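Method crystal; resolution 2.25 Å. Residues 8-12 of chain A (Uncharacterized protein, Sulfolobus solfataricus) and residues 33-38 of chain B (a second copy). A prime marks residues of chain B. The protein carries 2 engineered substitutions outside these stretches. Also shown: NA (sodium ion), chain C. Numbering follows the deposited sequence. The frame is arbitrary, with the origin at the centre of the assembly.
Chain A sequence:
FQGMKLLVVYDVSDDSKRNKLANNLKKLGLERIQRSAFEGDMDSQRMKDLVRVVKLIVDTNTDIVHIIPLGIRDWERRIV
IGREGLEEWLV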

# COMPACT_ATOMS: atom_id res chain seq x y z
N VAL A 8 -1.28 4.96 -4.22
CA VAL A 8 0.09 4.83 -4.60
C VAL A 8 0.77 4.29 -3.36
O VAL A 8 0.73 4.93 -2.30
N VAL A 9 1.41 3.15 -3.49
CA VAL A 9 2.14 2.53 -2.45
C VAL A 9 3.59 2.42 -2.91
O VAL A 9 3.91 1.87 -3.97
N TYR A 10 4.53 2.85 -2.09
CA TYR A 10 5.94 2.80 -2.53
C TYR A 10 6.95 2.13 -1.54
O TYR A 10 6.75 2.03 -0.28
N ASP A 11 8.07 1.69 -2.11
CA ASP A 11 9.15 1.05 -1.40
C ASP A 11 10.38 1.71 -2.05
O ASP A 11 10.91 1.30 -3.10
N VAL A 12 10.79 2.82 -1.44
CA VAL A 12 11.85 3.59 -1.97
C VAL A 12 13.03 3.53 -1.00
O VAL A 12 12.92 4.06 0.10
N ILE B 33 4.16 -8.08 -2.34
CA ILE B 33 4.38 -7.31 -3.57
C ILE B 33 5.39 -6.17 -3.35
O ILE B 33 5.92 -5.67 -4.32
N GLN B 34 5.61 -5.72 -2.10
CA GLN B 34 6.62 -4.66 -1.82
C GLN B 34 7.03 -4.82 -0.42
O GLN B 34 6.41 -5.56 0.30
N ARG B 35 7.98 -4.02 0.01
CA ARG B 35 8.45 -4.10 1.39
C ARG B 35 7.35 -4.06 2.48
O ARG B 35 7.46 -4.68 3.56
N SER B 36 6.29 -3.31 2.26
CA SER B 36 5.28 -3.33 3.34
C SER B 36 3.86 -3.51 2.78
O SER B 36 2.95 -2.83 3.20
N ALA B 37 3.70 -4.42 1.81
CA ALA B 37 2.41 -4.57 1.15
C ALA B 37 2.32 -6.00 0.66
O ALA B 37 3.29 -6.57 0.22
N PHE B 38 1.16 -6.58 0.80
CA PHE B 38 0.90 -7.94 0.37
C PHE B 38 -0.43 -7.92 -0.38
O PHE B 38 -1.24 -7.00 -0.13

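A side-chain amide can serve two masters when it meets the backbone of a strand, and the contact between these two copies is a compact example. Along chain A the side chains alternate: Val9 and Asp11 point toward chain B, whereas Val8, Tyr10 and Val12 point away. Gln34′ answers from the other side. With chi1 at -78° (m) and chi2 at -167° (t), its chain extends to the strand and sets the amide beside the backbone. There Gln34′ NE2 donates a nearly straight hydrogen bond to Val9 O (2.7 Å), while Gln34′ OE1 binds the sodium ion NA at 2.6 Å. The CA-to-CB bond of Tyr10 points away, and its side chain is p (chi1 52°), yet its backbone O lies 2.8 Å from NA, and two waters join the ion. Tyr10 O and Gln34′ OE1, two acceptors only 3.2 Å apart, are thus reconciled by a shared cation.

Asp11, in t (chi1 167°), extends its carboxylate to the turn, where Asp11 OD2 accepts a hydrogen bond from Arg35′ N at 2.9 Å. Arg35′ starts toward chain A, but its end leads away, so this pairing uses its backbone rather than its guanidinium. Apolar packing is modest: Val9, also t, brings CG1 to 4.1 Å from Ala37′ CB.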

# COMPACT_ATOMS: atom_id res chain seq x y z
CB VAL A 8 0.68 6.19 -4.89
CG1 VAL A 8 2.14 6.04 -5.27
CG2 VAL A 8 -0.10 6.76 -6.02
CB VAL A 9 1.55 1.09 -2.21
CG1 VAL A 9 2.26 0.36 -1.08
CG2 VAL A 9 0.07 1.23 -1.84
CB TYR A 10 6.40 4.19 -3.01
CG TYR A 10 6.16 5.30 -2.03
CD1 TYR A 10 4.95 5.99 -2.01
CD2 TYR A 10 7.15 5.69 -1.10
CE1 TYR A 10 4.72 7.02 -1.05
CE2 TYR A 10 6.93 6.72 -0.16
CZ TYR A 10 5.70 7.37 -0.17
OH TYR A 10 5.43 8.39 0.72
CB ASP A 11 8.99 -0.47 -1.63
CG ASP A 11 10.22 -1.30 -1.20
OD1 ASP A 11 11.25 -0.69 -0.77
OD2 ASP A 11 10.16 -2.58 -1.35
CB VAL A 12 11.41 5.05 -2.14
CG1 VAL A 12 12.60 5.91 -2.45
CG2 VAL A 12 10.35 5.14 -3.28
CB ILE B 33 3.07 -6.68 -4.13
CG1 ILE B 33 2.46 -5.79 -3.10
CG2 ILE B 33 2.11 -7.74 -4.50
CD1 ILE B 33 1.23 -4.86 -3.61
CB GLN B 34 5.97 -3.30 -1.71
CG GLN B 34 5.64 -2.70 -2.91
CD GLN B 34 5.29 -1.27 -2.75
OE1 GLN B 34 5.62 -0.62 -1.74
NE2 GLN B 34 4.73 -0.69 -3.83
CB ARG B 35 9.50 -3.03 1.67
CG ARG B 35 9.51 -2.55 3.05
CD ARG B 35 10.45 -1.38 3.23
NE ARG B 35 10.13 -0.77 4.50
CZ ARG B 35 10.72 -1.09 5.64
NH1 ARG B 35 11.68 -2.00 5.66
NH2 ARG B 35 10.34 -0.51 6.77
CB SER B 36 5.41 -2.07 4.22
OG SER B 36 6.57 -2.15 5.05
CB ALA B 37 2.28 -3.57 0.00
CB PHE B 38 0.71 -8.84 1.61
CG PHE B 38 1.99 -9.37 2.17
CD1 PHE B 38 2.33 -10.70 1.98
CD2 PHE B 38 2.86 -8.52 2.88
CE1 PHE B 38 3.55 -11.20 2.53
CE2 PHE B 38 4.08 -8.96 3.40
CZ PHE B 38 4.43 -10.30 3.24
NA NA C . 6.01 -0.44 0.83
O HOH W 1 3.75 0.60 2.14
O HOH W 2 7.72 0.83 2.53